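Local structure of benzoylformate Decarboxylase (Polynucleobacter necessarius, 4K9Q) at residues P352-E357 and E499-L504; C373-P378 and F454-Y459. The protein probably decarboxylates benzoylformate with thiamine diphosphate and magnesium, as a member of the thiamine diphosphate enzyme family. One frame throughout, in Å; residues are numbered along the deposited sequence.

Contact 1: residues P352-E357 and E499-L504; sequences PHAVLE and ETLDEL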
ATOM      1  N   PRO A 352     -32.934  27.599  17.071  1.00 13.44           N
ATOM      2  CA  PRO A 352     -32.720  26.169  17.319  1.00 13.11           C
ATOM      3  C   PRO A 352     -32.755  25.737  18.797  1.00 11.85           C
ATOM      4  O   PRO A 352     -33.212  24.622  19.057  1.00 13.05           O
ATOM      5  CB  PRO A 352     -31.349  25.900  16.681  1.00 13.43           C
ATOM      6  CG  PRO A 352     -30.686  27.236  16.583  1.00 13.15           C
ATOM      7  CD  PRO A 352     -31.805  28.222  16.360  1.00 15.38           C
ATOM      8  N   HIS A 353     -32.300  26.568  19.736  1.00 11.38           N
ATOM      9  CA  HIS A 353     -32.378  26.180  21.146  1.00 11.00           C
ATOM     10  C   HIS A 353     -33.852  25.989  21.542  1.00 13.86           C
ATOM     11  O   HIS A 353     -34.185  25.077  22.293  1.00 14.21           O
ATOM     12  CB  HIS A 353     -31.697  27.212  22.053  1.00 13.70           C
ATOM     13  CG  HIS A 353     -31.393  26.713  23.436  1.00 14.50           C
ATOM     14  ND1 HIS A 353     -32.370  26.487  24.384  1.00 14.85           N
ATOM     15  CD2 HIS A 353     -30.213  26.425  24.039  1.00 17.14           C
ATOM     16  CE1 HIS A 353     -31.806  26.076  25.507  1.00 13.91           C
ATOM     17  NE2 HIS A 353     -30.498  26.032  25.323  1.00 16.73           N
ATOM     18  N   ALA A 354     -34.739  26.834  21.025  1.00 12.39           N
ATOM     19  CA  ALA A 354     -36.153  26.690  21.368  1.00 12.60           C
ATOM     20  C   ALA A 354     -36.737  25.438  20.724  1.00 13.39           C
ATOM     21  O   ALA A 354     -37.525  24.726  21.340  1.00 12.58           O
ATOM     22  CB  ALA A 354     -36.937  27.924  20.961  1.00 14.29           C
ATOM     23  N   VAL A 355     -36.349  25.173  19.478  1.00 13.24           N
ATOM     24  CA  VAL A 355     -36.760  23.949  18.798  1.00 12.00           C
ATOM     25  C   VAL A 355     -36.348  22.733  19.634  1.00 10.76           C
ATOM     26  O   VAL A 355     -37.151  21.829  19.881  1.00 12.06           O
ATOM     27  CB  VAL A 355     -36.161  23.854  17.374  1.00 11.13           C
ATOM     28  CG1 VAL A 355     -36.444  22.482  16.752  1.00  8.96           C
ATOM     29  CG2 VAL A 355     -36.727  24.965  16.495  1.00 13.54           C
ATOM     30  N   LEU A 356     -35.096  22.725  20.082  1.00 10.31           N
ATOM     31  CA  LEU A 356     -34.591  21.631  20.904  1.00 13.26           C
ATOM     32  C   LEU A 356     -35.362  21.481  22.218  1.00 12.23           C
ATOM     33  O   LEU A 356     -35.699  20.364  22.618  1.00 14.05           O
ATOM     34  CB  LEU A 356     -33.100  21.809  21.174  1.00 10.11           C
ATOM     35  CG  LEU A 356     -32.187  21.611  19.963  1.00 10.95           C
ATOM     36  CD1 LEU A 356     -30.851  22.254  20.235  1.00 10.03           C
ATOM     37  CD2 LEU A 356     -32.047  20.118  19.607  1.00 12.21           C
ATOM     38  N   GLU A 357     -35.641  22.599  22.884  1.00 13.54           N
ATOM     39  CA  GLU A 357     -36.440  22.579  24.111  1.00 14.28           C
ATOM     40  C   GLU A 357     -37.814  21.954  23.895  1.00 17.25           C
ATOM     41  O   GLU A 357     -38.290  21.190  24.736  1.00 15.64           O
ATOM     42  CB  GLU A 357     -36.622  23.988  24.664  1.00 11.72           C
ATOM     43  CG  GLU A 357     -35.371  24.595  25.274  1.00 14.02           C
ATOM     44  CD  GLU A 357     -35.617  26.027  25.692  1.00 16.82           C
ATOM     45  OE1 GLU A 357     -36.524  26.238  26.525  1.00 18.66           O
ATOM     46  OE2 GLU A 357     -34.930  26.937  25.173  1.00 15.02           O
ATOM     47  N   GLU A 499     -44.062  25.327  10.857  1.00 13.96           N
ATOM     48  CA  GLU A 499     -43.660  26.737  10.844  1.00 16.27           C
ATOM     49  C   GLU A 499     -43.749  27.406  12.210  1.00 19.24           C
ATOM     50  O   GLU A 499     -43.340  28.558  12.364  1.00 18.59           O
ATOM     51  CB  GLU A 499     -44.496  27.531   9.833  1.00 23.83           C
ATOM     52  CG  GLU A 499     -44.344  27.086   8.382  1.00 22.28           C
ATOM     53  CD  GLU A 499     -43.034  27.536   7.757  1.00 29.93           C
ATOM     54  OE1 GLU A 499     -42.305  28.331   8.388  1.00 29.81           O
ATOM     55  OE2 GLU A 499     -42.729  27.093   6.629  1.00 33.95           O
ATOM     56  N   THR A 500     -44.308  26.704  13.192  1.00 13.76           N
ATOM     57  CA  THR A 500     -44.359  27.232  14.557  1.00 14.98           C
ATOM     58  C   THR A 500     -43.977  26.163  15.557  1.00 13.88           C
ATOM     59  O   THR A 500     -44.010  24.971  15.245  1.00 13.10           O
ATOM     60  CB  THR A 500     -45.774  27.721  14.950  1.00 16.50           C
ATOM     61  OG1 THR A 500     -46.652  26.597  15.093  1.00 16.57           O
ATOM     62  CG2 THR A 500     -46.337  28.706  13.917  1.00 20.78           C
ATOM     63  N   LEU A 501     -43.647  26.588  16.771  1.00 15.18           N
ATOM     64  CA  LEU A 501     -43.310  25.641  17.831  1.00 14.27           C
ATOM     65  C   LEU A 501     -44.509  24.782  18.245  1.00 13.61           C
ATOM     66  O   LEU A 501     -44.341  23.631  18.630  1.00 14.49           O
ATOM     67  CB  LEU A 501     -42.699  26.365  19.035  1.00 14.03           C
ATOM     68  CG  LEU A 501     -41.356  27.057  18.781  1.00 12.40           C
ATOM     69  CD1 LEU A 501     -40.890  27.770  20.041  1.00 14.30           C
ATOM     70  CD2 LEU A 501     -40.292  26.054  18.314  1.00 13.15           C
ATOM     71  N   ASP A 502     -45.725  25.327  18.157  1.00 17.02           N
ATOM     72  CA  ASP A 502     -46.909  24.505  18.419  1.00 17.36           C
ATOM     73  C   ASP A 502     -47.099  23.434  17.340  1.00 15.51           C
ATOM     74  O   ASP A 502     -47.449  22.290  17.633  1.00 15.38           O
ATOM     75  CB  ASP A 502     -48.171  25.361  18.561  1.00 18.44           C
ATOM     76  CG  ASP A 502     -49.370  24.546  19.009  0.53 21.08           C
ATOM     77  OD1 ASP A 502     -50.345  24.426  18.234  0.55 21.87           O
ATOM     78  OD2 ASP A 502     -49.324  23.995  20.133  0.62 23.33           O
ATOM     79  N   GLU A 503     -46.869  23.803  16.086  1.00 14.54           N
ATOM     80  CA  GLU A 503     -46.933  22.827  15.003  1.00 15.40           C
ATOM     81  C   GLU A 503     -45.867  21.753  15.192  1.00 14.01           C
ATOM     82  O   GLU A 503     -46.118  20.571  14.957  1.00 14.49           O
ATOM     83  CB  GLU A 503     -46.773  23.504  13.647  1.00 14.14           C
ATOM     84  CG  GLU A 503     -47.997  24.330  13.237  1.00 19.08           C
ATOM     85  CD  GLU A 503     -47.827  25.029  11.906  1.00 26.57           C
ATOM     86  OE1 GLU A 503     -46.836  24.751  11.196  1.00 22.07           O
ATOM     87  OE2 GLU A 503     -48.698  25.860  11.564  1.00 23.55           O
ATOM     88  N   LEU A 504     -44.676  22.172  15.618  1.00 13.65           N
ATOM     89  CA  LEU A 504     -43.616  21.214  15.904  1.00 11.40           C
ATOM     90  C   LEU A 504     -44.044  20.233  16.985  1.00 13.42           C
ATOM     91  O   LEU A 504     -43.841  19.033  16.849  1.00 13.32           O
ATOM     92  CB  LEU A 504     -42.332  21.933  16.337  1.00 12.30           C
ATOM     93  CG  LEU A 504     -41.196  21.020  16.806  1.00 15.38           C
ATOM     94  CD1 LEU A 504     -40.768  20.081  15.686  1.00 14.05           C
ATOM     95  CD2 LEU A 504     -40.042  21.884  17.268  1.00 13.82           C
TER
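Where Val355 meets Leu501 and Leu504 the touching groups are all aliphatic; the flat groups of helix 352-361 sit beyond this seam, paired with each other. The imidazole of His353 is met at its edge, where the carboxyl carbon of Glu357 lies in the ring plane. His353 ND1 donates to Glu357 OE2 over 2.7 Å, reaching that oxygen on its anti side and 25° out of the carboxylate plane. His353 NE2 is held by Asp382 and the same Glu357 oxygen also accepts from the backbone of Glu343, so both ring nitrogens are engaged and the ring has little freedom to flip. Across the seam, Val355 uses both branches. Its CG1, anti to the backbone N (chi1 172°), lies 3.7 Å from Leu504 CD2, the two side chains crossing at about a right angle. CG2 turns to Leu501 CD2 at 4.1 Å, and the other leucine methyl, Leu501 CD1, reaches Ala354 CB, also at 4.1 Å. Leu501 thus straddles two successive residues of the facing helix. No hydrogen bond crosses the contact, which is held by methyl packing. The second helix is fixed at its start by Thr500, the N-cap, whose OG1 accepts from Glu503 N at 3.0 Å. The carboxylate of Glu503 reaches back in turn, OE1 taking the Glu499 N-H from above its plane at 2.9 Å. Beneath the seam, Val355 and Leu504 both rest on Val522 of strand 517-523. Two neighbouring helices lying together on one parallel sheet are the layered alpha/beta arrangement of a thiamine diphosphate-binding domain; helix 501-513 is the crossover of the beta-alpha-beta unit joining strands 494-497 and 517-523.

Contact 2: residues C373-P378 and F454-Y459; sequences CPSIVP and FQNEEY. With MG (magnesium ion), chain C; TPP (thiamine diphosphate), chain D.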
ATOM      1  N   CYS A 373     -26.020  17.615  13.106  1.00 11.09           N
ATOM      2  CA  CYS A 373     -26.447  18.975  12.796  1.00 10.14           C
ATOM      3  C   CYS A 373     -25.392  19.852  13.443  1.00 11.24           C
ATOM      4  O   CYS A 373     -25.561  20.329  14.568  1.00 13.39           O
ATOM      5  CB  CYS A 373     -27.825  19.248  13.396  1.00 11.26           C
ATOM      6  SG  CYS A 373     -28.549  20.788  12.805  1.00 14.60           S
ATOM      7  N   PRO A 374     -24.266  20.035  12.746  1.00 11.27           N
ATOM      8  CA  PRO A 374     -23.069  20.569  13.400  1.00 13.90           C
ATOM      9  C   PRO A 374     -23.253  21.908  14.124  1.00 12.36           C
ATOM     10  O   PRO A 374     -22.759  22.046  15.247  1.00 15.58           O
ATOM     11  CB  PRO A 374     -22.073  20.695  12.239  1.00 15.06           C
ATOM     12  CG  PRO A 374     -22.450  19.546  11.332  1.00 14.22           C
ATOM     13  CD  PRO A 374     -23.979  19.519  11.394  1.00 12.63           C
ATOM     14  N   SER A 375     -23.950  22.867  13.526  1.00 13.60           N
ATOM     15  CA  SER A 375     -24.006  24.194  14.142  1.00 14.52           C
ATOM     16  C   SER A 375     -24.752  24.225  15.485  1.00 15.60           C
ATOM     17  O   SER A 375     -24.527  25.136  16.282  1.00 18.78           O
ATOM     18  CB  SER A 375     -24.591  25.244  13.183  1.00 13.75           C
ATOM     19  OG  SER A 375     -25.977  25.063  13.017  1.00 17.83           O
ATOM     20  N   ILE A 376     -25.613  23.238  15.747  1.00 13.45           N
ATOM     21  CA  ILE A 376     -26.417  23.266  16.979  1.00 16.07           C
ATOM     22  C   ILE A 376     -25.864  22.413  18.131  1.00 14.74           C
ATOM     23  O   ILE A 376     -26.477  22.332  19.195  1.00 13.83           O
ATOM     24  CB  ILE A 376     -27.901  22.866  16.730  1.00 15.20           C
ATOM     25  CG1 ILE A 376     -28.020  21.368  16.428  1.00 13.20           C
ATOM     26  CG2 ILE A 376     -28.514  23.718  15.621  1.00 17.60           C
ATOM     27  CD1 ILE A 376     -29.474  20.880  16.310  1.00 18.72           C
ATOM     28  N   VAL A 377     -24.712  21.785  17.939  1.00 13.56           N
ATOM     29  CA  VAL A 377     -24.195  20.878  18.970  1.00 13.73           C
ATOM     30  C   VAL A 377     -24.173  21.461  20.404  1.00 13.14           C
ATOM     31  O   VAL A 377     -24.637  20.807  21.342  1.00 12.68           O
ATOM     32  CB  VAL A 377     -22.831  20.282  18.558  1.00 13.09           C
ATOM     33  CG1 VAL A 377     -22.192  19.530  19.727  1.00 13.13           C
ATOM     34  CG2 VAL A 377     -23.035  19.368  17.349  1.00 13.78           C
ATOM     35  N   PRO A 378     -23.639  22.686  20.585  1.00 13.96           N
ATOM     36  CA  PRO A 378     -23.627  23.220  21.954  1.00 13.15           C
ATOM     37  C   PRO A 378     -25.040  23.405  22.517  1.00 14.29           C
ATOM     38  O   PRO A 378     -25.268  23.194  23.714  1.00 13.83           O
ATOM     39  CB  PRO A 378     -22.918  24.580  21.802  1.00 16.65           C
ATOM     40  CG  PRO A 378     -22.126  24.452  20.528  1.00 19.47           C
ATOM     41  CD  PRO A 378     -22.982  23.598  19.632  1.00 14.21           C
ATOM     42  N   PHE A 454     -33.174  20.549  10.791  1.00 11.51           N
ATOM     43  CA  PHE A 454     -33.002  21.964  11.082  1.00 11.28           C
ATOM     44  C   PHE A 454     -32.619  22.712   9.813  1.00 12.51           C
ATOM     45  O   PHE A 454     -31.466  22.682   9.380  1.00 12.30           O
ATOM     46  CB  PHE A 454     -31.943  22.141  12.182  1.00 10.46           C
ATOM     47  CG  PHE A 454     -32.394  21.639  13.529  1.00 12.49           C
ATOM     48  CD1 PHE A 454     -32.549  20.282  13.767  1.00 14.06           C
ATOM     49  CD2 PHE A 454     -32.663  22.528  14.554  1.00 12.67           C
ATOM     50  CE1 PHE A 454     -32.980  19.819  15.008  1.00 11.68           C
ATOM     51  CE2 PHE A 454     -33.080  22.078  15.803  1.00 13.11           C
ATOM     52  CZ  PHE A 454     -33.242  20.720  16.028  1.00 12.36           C
ATOM     53  N   GLN A 455     -33.593  23.374   9.201  1.00 12.30           N
ATOM     54  CA  GLN A 455     -33.362  23.966   7.889  1.00 12.43           C
ATOM     55  C   GLN A 455     -32.969  25.447   7.942  1.00 12.84           C
ATOM     56  O   GLN A 455     -33.825  26.321   8.038  1.00 12.65           O
ATOM     57  CB  GLN A 455     -34.570  23.747   6.970  1.00 14.83           C
ATOM     58  CG  GLN A 455     -34.320  24.246   5.561  1.00 16.52           C
ATOM     59  CD  GLN A 455     -35.455  23.941   4.618  1.00 22.38           C
ATOM     60  OE1 GLN A 455     -36.597  24.344   4.844  1.00 32.14           O
ATOM     61  NE2 GLN A 455     -35.144  23.247   3.542  1.00 24.86           N
ATOM     62  N   ASN A 456     -31.663  25.721   7.872  1.00 11.33           N
ATOM     63  CA  ASN A 456     -31.171  27.099   7.769  1.00 11.81           C
ATOM     64  C   ASN A 456     -30.699  27.469   6.359  1.00 13.64           C
ATOM     65  O   ASN A 456     -30.170  28.560   6.136  1.00 14.83           O
ATOM     66  CB  ASN A 456     -30.088  27.408   8.828  1.00 12.23           C
ATOM     67  CG  ASN A 456     -28.914  26.442   8.767  1.00 14.59           C
ATOM     68  OD1 ASN A 456     -28.806  25.663   7.833  1.00 11.82           O
ATOM     69  ND2 ASN A 456     -28.036  26.493   9.766  1.00 12.03           N
ATOM     70  N   GLU A 457     -30.929  26.561   5.410  1.00  9.81           N
ATOM     71  CA  GLU A 457     -30.567  26.757   4.006  1.00 11.25           C
ATOM     72  C   GLU A 457     -29.099  27.098   3.795  1.00 13.25           C
ATOM     73  O   GLU A 457     -28.758  27.864   2.895  1.00 14.12           O
ATOM     74  CB  GLU A 457     -31.476  27.810   3.353  1.00 14.38           C
ATOM     75  CG  GLU A 457     -32.936  27.445   3.514  1.00 14.65           C
ATOM     76  CD  GLU A 457     -33.859  28.251   2.623  1.00 29.32           C
ATOM     77  OE1 GLU A 457     -33.812  29.493   2.692  1.00 33.77           O
ATOM     78  OE2 GLU A 457     -34.626  27.633   1.855  1.00 35.77           O
ATOM     79  N   GLU A 458     -28.233  26.514   4.617  1.00 12.71           N
ATOM     80  CA  GLU A 458     -26.800  26.778   4.519  1.00  9.34           C
ATOM     81  C   GLU A 458     -25.987  25.681   5.189  1.00 11.80           C
ATOM     82  O   GLU A 458     -26.505  24.919   5.989  1.00 10.85           O
ATOM     83  CB  GLU A 458     -26.473  28.124   5.185  1.00 13.96           C
ATOM     84  CG  GLU A 458     -26.689  28.122   6.707  1.00 15.49           C
ATOM     85  CD  GLU A 458     -26.732  29.517   7.336  1.00 19.61           C
ATOM     86  OE1 GLU A 458     -26.418  30.512   6.646  1.00 18.22           O
ATOM     87  OE2 GLU A 458     -27.102  29.602   8.533  1.00 20.98           O
ATOM     88  N   TYR A 459     -24.708  25.597   4.851  1.00 11.16           N
ATOM     89  CA  TYR A 459     -23.778  24.810   5.635  1.00 11.90           C
ATOM     90  C   TYR A 459     -23.313  25.718   6.782  1.00 12.43           C
ATOM     91  O   TYR A 459     -22.249  26.335   6.719  1.00 11.16           O
ATOM     92  CB  TYR A 459     -22.585  24.396   4.769  1.00 13.15           C
ATOM     93  CG  TYR A 459     -22.830  23.319   3.707  1.00 11.85           C
ATOM     94  CD1 TYR A 459     -23.521  22.133   3.992  1.00 12.45           C
ATOM     95  CD2 TYR A 459     -22.305  23.470   2.425  1.00 11.74           C
ATOM     96  CE1 TYR A 459     -23.695  21.148   3.015  1.00 13.49           C
ATOM     97  CE2 TYR A 459     -22.473  22.496   1.454  1.00 12.30           C
ATOM     98  CZ  TYR A 459     -23.166  21.335   1.752  1.00 11.02           C
ATOM     99  OH  TYR A 459     -23.320  20.375   0.768  1.00 11.59           O
TER
HETATM  100 MG    MG C 601     -27.718  23.785   7.565  1.00 10.32          MG
HETATM  101  N1' TPP D 602     -18.289  16.214   3.371  1.00 11.16           N
HETATM  102  C2' TPP D 602     -18.281  15.161   4.273  1.00 13.06           C
HETATM  103  CM2 TPP D 602     -18.513  13.756   3.802  1.00 13.69           C
HETATM  104  N3' TPP D 602     -18.042  15.382   5.617  1.00 11.81           N
HETATM  105  C4' TPP D 602     -17.818  16.658   6.070  1.00 14.76           C
HETATM  106  N4' TPP D 602     -17.574  16.862   7.363  1.00 14.21           N
HETATM  107  C5' TPP D 602     -17.861  17.728   5.176  1.00 13.17           C
HETATM  108  C6' TPP D 602     -18.079  17.509   3.817  1.00 13.00           C
HETATM  109  C7' TPP D 602     -17.612  19.129   5.673  1.00 13.93           C
HETATM  110  N3  TPP D 602     -18.659  19.737   6.483  1.00 15.00           N
HETATM  111  C2  TPP D 602     -18.626  19.842   7.864  1.00 20.14           C
HETATM  112  S1  TPP D 602     -19.901  20.593   8.499  0.75 14.64           S
HETATM  113  C5  TPP D 602     -20.543  20.825   7.035  1.00 11.77           C
HETATM  114  C4  TPP D 602     -19.777  20.327   5.984  1.00 19.58           C
HETATM  115  CM4 TPP D 602     -20.133  20.402   4.520  1.00 12.14           C
HETATM  116  C6  TPP D 602     -21.846  21.571   6.989  1.00 17.16           C
HETATM  117  C7  TPP D 602     -23.007  20.896   7.701  1.00 13.81           C
HETATM  118  O7  TPP D 602     -24.146  21.626   7.309  1.00 16.37           O
HETATM  119  PA  TPP D 602     -25.604  21.299   7.906  1.00 14.79           P
HETATM  120  O1A TPP D 602     -25.780  19.809   7.966  1.00 14.04           O
HETATM  121  O2A TPP D 602     -26.662  21.941   7.067  1.00 14.48           O
HETATM  122  O3A TPP D 602     -25.522  21.795   9.433  1.00 13.58           O
HETATM  123  PB  TPP D 602     -25.479  23.301   9.994  1.00 14.54           P
HETATM  124  O1B TPP D 602     -24.038  23.624  10.223  1.00 17.35           O
HETATM  125  O2B TPP D 602     -26.246  23.278  11.298  1.00 18.59           O
HETATM  126  O3B TPP D 602     -26.060  24.263   9.009  1.00 12.17           O
HETATM  127  O   HOH W   1     -28.754  22.919   9.485  1.00 13.80           O
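Ile376 sets its terminal methyl squarely on the ring of Phe454: CD1 stands 3.7 Å from the ring centroid and only 7° off the normal, a CH-pi contact. CG1 lies between the backbone N and the carbonyl carbon (chi1 71°) and the chain then runs extended, which brings CD1 over the ring. Cys373 SG approaches the same ring obliquely, 42° off the normal, and packs on Phe454 CB at 3.7 Å. An alanine in place of Phe454 would probably leave Ile376 CD1 and the cysteine sulfur without their aromatic partner and open a gap in this buried corner. Directly, the polar half hardly touches: Ser375 OG and Asn456 ND2 stay 4.1 Å apart, with the diphosphate of thiamine diphosphate between the segments. Ser375 OG donates to its O2B, the modelled 2.5 Å being too short to take at face value, with Ser375 N supporting the same oxygen, while from the opposing segment Asn456 ND2 donates to O3B at 3.1 Å. The amide has a second task: its OD1 binds magnesium at 2.2 Å, beside Glu458 O. Phosphate oxygens O2A and O3B, Asp429 and one water complete the metal's shell. That water also donates to Phe454 O, tying the end of the strand to the ion. Farther along, the thiazolium methyl CM4 lies over one face of the Tyr459 ring, 3.8 Å above that ring's plane, and the tyrosine hydroxyl is hydrogen-bonded to Asn23 of the second subunit. The chemistry implies two kinds of cohesion: a buried apolar corner around the Phe454 ring joins the segments directly, whereas at the site they are bridged by cofactor and metal, whose charges probably offset one another, with Asn456 serving both ion and phosphate through a single amide.

In the fold
From the N terminus, the chain first builds two six-stranded parallel sheets, the second ending with strand 309-312, before contact 1 opens at 352-357 on helix 352-361. Strand 368-372 follows, and contact 2 starts at its end with 373-378. Seventy-five residues later, 454-459 at the tip of strand 449-455 closes the inner loop; the outer loop, of 141 residues, shuts only at 499-504. Contact 2 is therefore enclosed by contact 1 and the two do not cross. Their centres lie 14 Å apart and they meet directly: Val355 CG1 packs 3.5 Å from Phe454 CE2, and Pro352 touches Ile376. Helix 352-361 thereby links helix 501-513 to the cofactor-binding strand ends.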